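Local coordinates for protein 6-phosphogluconate dehydrogenase NAD-binding (Dyadobacter fermentans, PDB 4GBJ) that probably acts as an NAD(P)-dependent oxidoreductase of the 3-hydroxyisobutyrate dehydrogenase type, built from a Rossmann-type domain and an all-helical domain, at residues A191-E196 / I200-I205; Q220-L225 / L280-L285; R266-S271 / S290-L295. All blocks are in the same frame, centred on the assembly; numbering follows the deposited sequence.

Interaction 1 (A191-E196 / I200-I205); sequences AFTMAE and ISRQSI
Arg202 reaches back across the short loop that joins helix 169-197 to helix 202-211, gripping Thr193 and Glu196 on the last turns of the long helix 169-197, the central helix of the C-terminal helical domain. Its NH1 makes two bonds. One runs to Thr193 OG1 at 3.1 Å, in the guanidinium plane and nearly straight (167°). The other is a salt bridge to Glu196 OE1 at 2.9 Å, more bent and tilted from that plane, with carboxylate and guanidinium turned 72° apart. The arginine chain bends at chi3 (74°), and Phe192 CB lies over the centre of one guanidinium face, 3.8 Å from Arg202 CZ. NH2 gives one hydrogen to Val226 O and another to a water that also donates to Thr193 OG1, while NE has a weak bond to Ala227 O. The threonine hydroxyl is in turn bonded to Gly189 O, one turn earlier on its helix. The buried guanidinium is thus held at all three nitrogens and joins helices 169-197, 202-211 and 217-228. Beside the arginine the contact is apolar: Ile205 sets CG2 against Phe192 CD1 and CD1 against Ala195 CB, and Ala176 of the second subunit packs on the same isoleucine. Ser201 is the N-cap of helix 202-211. Just before it, Ile200 N closes the turn on Ala195 O at 3.0 Å.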
# COMPACT_ATOMS: atom_id res chain seq x y z
N ALA B 191 7.64 9.31 0.06
CA ALA B 191 8.65 8.63 -0.75
C ALA B 191 8.95 9.40 -2.01
O ALA B 191 10.13 9.59 -2.32
CB ALA B 191 8.20 7.21 -1.09
N PHE B 192 7.91 9.91 -2.71
CA PHE B 192 8.13 10.64 -3.98
C PHE B 192 8.74 11.98 -3.78
O PHE B 192 9.56 12.38 -4.61
CB PHE B 192 6.86 10.77 -4.80
CG PHE B 192 6.15 9.53 -5.31
CD1 PHE B 192 6.64 8.25 -5.04
CD2 PHE B 192 4.97 9.64 -6.04
CE1 PHE B 192 5.95 7.11 -5.46
CE2 PHE B 192 4.30 8.49 -6.49
CZ PHE B 192 4.78 7.24 -6.16
N THR B 193 8.49 12.64 -2.62
CA THR B 193 9.13 13.90 -2.24
C THR B 193 10.57 13.67 -1.89
O THR B 193 11.40 14.48 -2.30
CB THR B 193 8.34 14.58 -1.08
OG1 THR B 193 7.05 14.85 -1.59
CG2 THR B 193 8.98 15.87 -0.60
N MSE B 194 10.91 12.59 -1.16
CA MSE B 194 12.31 12.29 -0.87
C MSE B 194 13.09 12.13 -2.19
O MSE B 194 14.24 12.59 -2.32
CB MSE B 194 12.47 10.99 -0.02
CG MSE B 194 13.97 10.45 0.02
SE MSE B 194 14.06 8.93 1.26
CE MSE B 194 13.25 7.51 0.14
N ALA B 195 12.49 11.40 -3.14
CA ALA B 195 13.11 11.17 -4.44
C ALA B 195 13.26 12.50 -5.17
O ALA B 195 14.37 12.84 -5.63
CB ALA B 195 12.25 10.19 -5.25
N GLU B 196 12.19 13.31 -5.19
CA GLU B 196 12.22 14.60 -5.87
C GLU B 196 13.32 15.51 -5.35
O GLU B 196 14.06 16.11 -6.12
CB GLU B 196 10.87 15.28 -5.75
CG GLU B 196 10.80 16.62 -6.45
CD GLU B 196 9.46 17.29 -6.31
OE1 GLU B 196 8.58 16.75 -5.59
OE2 GLU B 196 9.30 18.38 -6.90
N ILE B 200 15.38 13.13 -8.44
CA ILE B 200 14.76 12.03 -9.19
C ILE B 200 13.33 12.43 -9.51
O ILE B 200 12.62 12.90 -8.62
CB ILE B 200 14.81 10.72 -8.35
CG1 ILE B 200 16.21 10.25 -8.14
CG2 ILE B 200 13.97 9.63 -8.97
CD1 ILE B 200 16.36 9.35 -6.84
N SER B 201 12.88 12.21 -10.72
CA SER B 201 11.51 12.58 -11.09
C SER B 201 10.50 11.70 -10.34
O SER B 201 10.76 10.52 -10.07
CB SER B 201 11.30 12.48 -12.60
OG SER B 201 10.99 11.15 -12.95
N ARG B 202 9.36 12.30 -9.96
CA ARG B 202 8.34 11.60 -9.18
C ARG B 202 7.72 10.48 -10.05
O ARG B 202 7.39 9.40 -9.58
CB ARG B 202 7.27 12.61 -8.71
CG ARG B 202 7.79 13.69 -7.74
CD ARG B 202 6.73 14.75 -7.54
NE ARG B 202 5.61 14.31 -6.71
CZ ARG B 202 5.59 14.33 -5.37
NH1 ARG B 202 6.63 14.78 -4.69
NH2 ARG B 202 4.50 13.94 -4.70
N GLN B 203 7.57 10.76 -11.32
CA GLN B 203 7.00 9.83 -12.28
C GLN B 203 7.88 8.58 -12.40
O GLN B 203 7.34 7.48 -12.49
CB GLN B 203 6.86 10.51 -13.68
CG GLN B 203 6.13 9.63 -14.73
CD GLN B 203 4.67 9.36 -14.39
OE1 GLN B 203 4.03 10.10 -13.63
NE2 GLN B 203 4.08 8.33 -15.00
N SER B 204 9.21 8.73 -12.44
CA SER B 204 10.12 7.57 -12.62
C SER B 204 10.11 6.64 -11.40
O SER B 204 10.10 5.42 -11.58
CB SER B 204 11.54 8.01 -12.96
OG SER B 204 12.19 8.65 -11.87
N ILE B 205 10.16 7.19 -10.18
CA ILE B 205 10.07 6.35 -8.96
C ILE B 205 8.67 5.70 -8.92
O ILE B 205 8.54 4.54 -8.58
CB ILE B 205 10.43 7.08 -7.62
CG1 ILE B 205 10.25 6.12 -6.43
CG2 ILE B 205 9.59 8.36 -7.37
CD1 ILE B 205 10.78 6.64 -5.09
O HOH W 1 3.97 14.96 -2.14

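Interaction 2 (Q220-L225 / L280-L285); sequences QNYGKL and LDWGAL
Tyr222 and Trp282 meet at the buried end of this contact, where helix 217-228 of the helical domain faces the loop that follows helix 260-274. The two side chains cross at about a right angle, and the tyrosine ring plane stands at 88° to the five-membered ring of the tryptophan. Tyr222 brings its OH end up to the indole edge, in the indole plane, 3.6 Å from Trp282 NE1 and 3.7 Å from its CZ2; no hydrogen bond crosses here. Trp282 carries chi1 near 80°, with CG lodged between its backbone N and carbonyl carbon, and this, with chi2, brings the NE1 edge to the tyrosine. Ile181 of helix 169-197 touches both rings, and Phe236 packs edge-to-face with the indole; the Trp282 side chain lies about 8 Å from that of Lys174, the predicted active-site residue. The looser side is at partly exposed Leu225. There a single methyl, CD1, comes 3.9 Å from Asp281 OD2, and Tyr231 touches the leucine from a neighbouring loop. Gly283 follows beside it, where a CB would come tight against Leu225 CD1 and also crowd Asp281 OD2. The carboxylate is spoken for on its own side: OD2 takes Gly283 N at 3.0 Å in an Asx turn, met from above its plane, and OD1 accepts from Ala235 N and Phe236 N. Across the contact, then, cohesion rests on van der Waals and aromatic packing, while the aspartate spends its hydrogen bonds on shaping the loop.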
# COMPACT_ATOMS: atom_id res chain seq x y z
N GLN B 220 -1.53 2.21 -8.40
CA GLN B 220 -1.35 2.64 -9.78
C GLN B 220 -2.27 3.84 -10.10
O GLN B 220 -1.83 4.81 -10.74
CB GLN B 220 -1.59 1.45 -10.73
CG GLN B 220 -0.50 0.35 -10.52
CD GLN B 220 -0.45 -0.77 -11.56
OE1 GLN B 220 0.63 -1.14 -12.10
NE2 GLN B 220 -1.58 -1.44 -11.75
N ASN B 221 -3.52 3.80 -9.62
CA ASN B 221 -4.47 4.89 -9.81
C ASN B 221 -4.14 6.09 -8.93
O ASN B 221 -4.01 7.20 -9.43
CB ASN B 221 -5.90 4.44 -9.51
CG ASN B 221 -6.46 3.33 -10.39
OD1 ASN B 221 -7.40 2.63 -9.99
ND2 ASN B 221 -5.99 3.16 -11.63
N TYR B 222 -3.94 5.85 -7.64
CA TYR B 222 -3.62 6.96 -6.75
C TYR B 222 -2.16 7.42 -6.92
O TYR B 222 -1.91 8.60 -6.79
CB TYR B 222 -3.96 6.63 -5.29
CG TYR B 222 -5.45 6.63 -5.01
CD1 TYR B 222 -6.16 7.83 -4.90
CD2 TYR B 222 -6.17 5.45 -4.93
CE1 TYR B 222 -7.53 7.84 -4.65
CE2 TYR B 222 -7.54 5.44 -4.64
CZ TYR B 222 -8.21 6.64 -4.47
OH TYR B 222 -9.56 6.65 -4.22
N GLY B 223 -1.25 6.54 -7.34
CA GLY B 223 0.15 6.90 -7.51
C GLY B 223 0.40 7.91 -8.61
O GLY B 223 1.29 8.75 -8.48
N LYS B 224 -0.38 7.84 -9.67
CA LYS B 224 -0.27 8.77 -10.79
C LYS B 224 -0.65 10.18 -10.30
O LYS B 224 0.03 11.14 -10.63
CB LYS B 224 -1.18 8.31 -11.96
CG LYS B 224 -0.93 8.98 -13.30
CD LYS B 224 -0.03 8.15 -14.23
CE LYS B 224 -0.82 7.09 -14.98
NZ LYS B 224 0.04 6.21 -15.83
N LEU B 225 -1.69 10.29 -9.46
CA LEU B 225 -2.09 11.58 -8.88
C LEU B 225 -0.95 12.16 -8.04
O LEU B 225 -0.59 13.32 -8.18
CB LEU B 225 -3.33 11.47 -7.95
CG LEU B 225 -4.58 10.76 -8.40
CD1 LEU B 225 -5.74 11.09 -7.45
CD2 LEU B 225 -4.95 11.11 -9.79
N LEU B 280 -9.87 20.59 -3.78
CA LEU B 280 -9.09 19.59 -4.47
C LEU B 280 -9.62 18.20 -4.16
O LEU B 280 -10.41 18.06 -3.26
CB LEU B 280 -7.62 19.70 -4.05
CG LEU B 280 -6.95 21.08 -4.34
CD1 LEU B 280 -5.47 21.02 -3.96
CD2 LEU B 280 -7.06 21.48 -5.80
N ASP B 281 -9.14 17.17 -4.87
CA ASP B 281 -9.45 15.79 -4.55
C ASP B 281 -8.82 15.42 -3.19
O ASP B 281 -7.76 15.94 -2.84
CB ASP B 281 -8.90 14.88 -5.66
CG ASP B 281 -9.33 13.47 -5.50
OD1 ASP B 281 -10.56 13.21 -5.67
OD2 ASP B 281 -8.47 12.62 -5.12
N TRP B 282 -9.40 14.44 -2.51
CA TRP B 282 -8.90 13.99 -1.22
C TRP B 282 -7.47 13.44 -1.32
O TRP B 282 -6.76 13.51 -0.34
CB TRP B 282 -9.83 12.96 -0.58
CG TRP B 282 -9.68 11.57 -1.12
CD1 TRP B 282 -9.88 11.16 -2.40
CD2 TRP B 282 -9.46 10.39 -0.34
NE1 TRP B 282 -9.74 9.80 -2.48
CE2 TRP B 282 -9.50 9.30 -1.23
CE3 TRP B 282 -9.22 10.15 1.02
CZ2 TRP B 282 -9.30 7.97 -0.80
CZ3 TRP B 282 -8.98 8.85 1.44
CH2 TRP B 282 -8.99 7.78 0.52
N GLY B 283 -7.04 13.01 -2.51
CA GLY B 283 -5.67 12.62 -2.78
C GLY B 283 -4.66 13.70 -2.44
O GLY B 283 -3.48 13.41 -2.20
N ALA B 284 -5.09 14.99 -2.43
CA ALA B 284 -4.20 16.11 -2.12
C ALA B 284 -3.68 16.06 -0.70
O ALA B 284 -2.83 16.86 -0.38
CB ALA B 284 -4.91 17.43 -2.38
N LEU B 285 -4.09 15.09 0.14
CA LEU B 285 -3.46 14.95 1.46
C LEU B 285 -1.94 14.74 1.24
O LEU B 285 -1.11 15.13 2.09
CB LEU B 285 -4.08 13.78 2.28
CG LEU B 285 -3.73 12.36 1.81
CD1 LEU B 285 -2.45 11.84 2.45
CD2 LEU B 285 -4.88 11.40 2.08

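Interaction 3 (R266-S271 / S290-L295); sequences RNRFIS and SDDAGL
Arg268 turns sharply at chi2 (-52°) and then runs out extended, carrying its guanidinium to Asp292, whose CG lies anti to its carbonyl carbon (chi1 -65°) and faces the arginine from the opposite direction. Arg268 NH1 donates to Asp292 OD2 at 3.1 Å in a nearly straight salt bridge, 167° at the hydrogen. The acceptor sits at the guanidinium edge, close to its plane, yet the donor comes to OD2 from above the carboxylate plane. A water doubles the link, accepting from Arg268 NH2 at 2.8 Å and donating to the same Asp292 OD2 at 2.7 Å. Helix 260-274 is joined in this way to the last turn of helix 288-292, which ends in a Schellman motif: Leu295 N bonds to Ser290 O, and Gly294, with positive phi, gives its N to Asp291 O. Arg268 NH2 also forms a salt bridge to Glu186 OE1 on helix 169-197. A leucine in place of this arginine would probably leave Asp292 and Glu186 without this cationic partner and the water without its donor. Farther along, the tie is indirect: a second water bonds to Ser271 OG and donates to Asp291 OD2 at 2.6 Å, an oxygen that also pairs with Arg277. At this surface edge Pro258 and Pro260 of the second subunit pack on Asp292 and Arg268, respectively.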
# COMPACT_ATOMS: atom_id res chain seq x y z
N ARG B 266 -5.04 12.58 9.45
CA ARG B 266 -5.90 13.64 9.95
C ARG B 266 -5.22 15.01 9.86
O ARG B 266 -5.83 15.95 9.37
CB ARG B 266 -6.34 13.36 11.39
CG ARG B 266 -7.16 14.48 12.03
CD ARG B 266 -7.71 13.99 13.37
NE ARG B 266 -8.26 15.10 14.16
CZ ARG B 266 -7.55 16.00 14.82
NH1 ARG B 266 -6.22 15.98 14.79
NH2 ARG B 266 -8.16 16.97 15.49
N ASN B 267 -3.97 15.12 10.30
CA ASN B 267 -3.25 16.43 10.26
C ASN B 267 -3.00 16.89 8.85
O ASN B 267 -3.04 18.11 8.63
CB ASN B 267 -1.94 16.40 11.06
CG ASN B 267 -2.20 16.40 12.56
OD1 ASN B 267 -3.26 16.78 13.01
ND2 ASN B 267 -1.27 15.90 13.35
N ARG B 268 -2.81 15.95 7.87
CA ARG B 268 -2.67 16.38 6.49
C ARG B 268 -3.93 17.12 5.98
O ARG B 268 -3.81 18.10 5.26
CB ARG B 268 -2.41 15.20 5.57
CG ARG B 268 -1.15 14.44 5.81
CD ARG B 268 0.05 15.35 5.87
NE ARG B 268 1.30 14.63 5.69
CZ ARG B 268 2.51 15.18 5.83
NH1 ARG B 268 2.64 16.45 6.15
NH2 ARG B 268 3.60 14.44 5.66
N PHE B 269 -5.11 16.62 6.32
CA PHE B 269 -6.37 17.27 5.94
C PHE B 269 -6.57 18.58 6.65
O PHE B 269 -6.95 19.57 6.01
CB PHE B 269 -7.60 16.39 6.20
CG PHE B 269 -7.72 15.25 5.21
CD1 PHE B 269 -7.92 15.49 3.86
CD2 PHE B 269 -7.53 13.93 5.62
CE1 PHE B 269 -7.92 14.45 2.95
CE2 PHE B 269 -7.55 12.90 4.71
CZ PHE B 269 -7.77 13.16 3.38
N ILE B 270 -6.31 18.61 7.97
CA ILE B 270 -6.49 19.88 8.73
C ILE B 270 -5.57 20.98 8.14
O ILE B 270 -6.00 22.11 7.87
CB ILE B 270 -6.22 19.66 10.23
CG1 ILE B 270 -7.30 18.71 10.82
CG2 ILE B 270 -6.23 20.98 10.97
CD1 ILE B 270 -7.00 18.23 12.22
N SER B 271 -4.30 20.64 7.95
CA SER B 271 -3.31 21.55 7.38
C SER B 271 -3.67 21.93 5.94
O SER B 271 -3.54 23.10 5.57
CB SER B 271 -1.90 20.97 7.44
OG SER B 271 -0.97 21.97 7.05
N SER B 290 5.13 17.60 0.49
CA SER B 290 5.75 18.60 -0.38
C SER B 290 5.88 19.90 0.38
O SER B 290 6.96 20.50 0.37
CB SER B 290 4.95 18.78 -1.66
OG SER B 290 5.00 17.59 -2.43
N ASP B 291 4.82 20.28 1.11
CA ASP B 291 4.83 21.45 1.99
C ASP B 291 5.95 21.39 3.01
O ASP B 291 6.70 22.33 3.14
CB ASP B 291 3.53 21.57 2.76
CG ASP B 291 2.31 21.75 1.92
OD1 ASP B 291 2.44 22.31 0.80
OD2 ASP B 291 1.20 21.44 2.42
N ASP B 292 6.06 20.29 3.71
CA ASP B 292 7.09 20.10 4.75
C ASP B 292 8.47 20.08 4.23
O ASP B 292 9.37 20.46 4.97
CB ASP B 292 6.90 18.79 5.52
CG ASP B 292 5.65 18.71 6.34
OD1 ASP B 292 4.99 19.74 6.51
OD2 ASP B 292 5.38 17.61 6.89
N ALA B 293 8.67 19.68 2.99
CA ALA B 293 9.97 19.67 2.36
C ALA B 293 10.27 20.98 1.59
O ALA B 293 11.23 21.00 0.84
CB ALA B 293 10.09 18.46 1.43
N GLY B 294 9.48 22.01 1.78
CA GLY B 294 9.65 23.35 1.19
C GLY B 294 9.39 23.47 -0.30
O GLY B 294 9.96 24.35 -0.93
N LEU B 295 8.59 22.57 -0.88
CA LEU B 295 8.34 22.57 -2.33
C LEU B 295 7.02 23.23 -2.74
O LEU B 295 6.63 23.07 -3.90
CB LEU B 295 8.33 21.14 -2.87
CG LEU B 295 9.63 20.40 -2.71
CD1 LEU B 295 9.47 18.97 -3.12
CD2 LEU B 295 10.73 21.10 -3.51
O HOH W 2 6.27 15.37 5.70
O HOH W 3 0.27 20.59 4.72

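From the N terminus the chain passes through the Rossmann-type domain and along helix 169-197, where interaction 1 closes a short three-residue loop and folds helix 202-211 back on the long helix. Interaction 2 opens only afterwards, on helix 217-228, and closes a loop of 54 residues at 280-285. Interaction 3 begins within that loop, on helix 260-274, and ends beyond it at 290-295, so interactions 2 and 3 cross. Phe192 touches Gly223 between interactions 1 and 2, Leu285 packs on Phe269 between 2 and 3, and Thr193 meets Ala293 between 1 and 3, tying the C-terminal end back to helix 169-197. Interactions 1 and 3 also touch the second subunit.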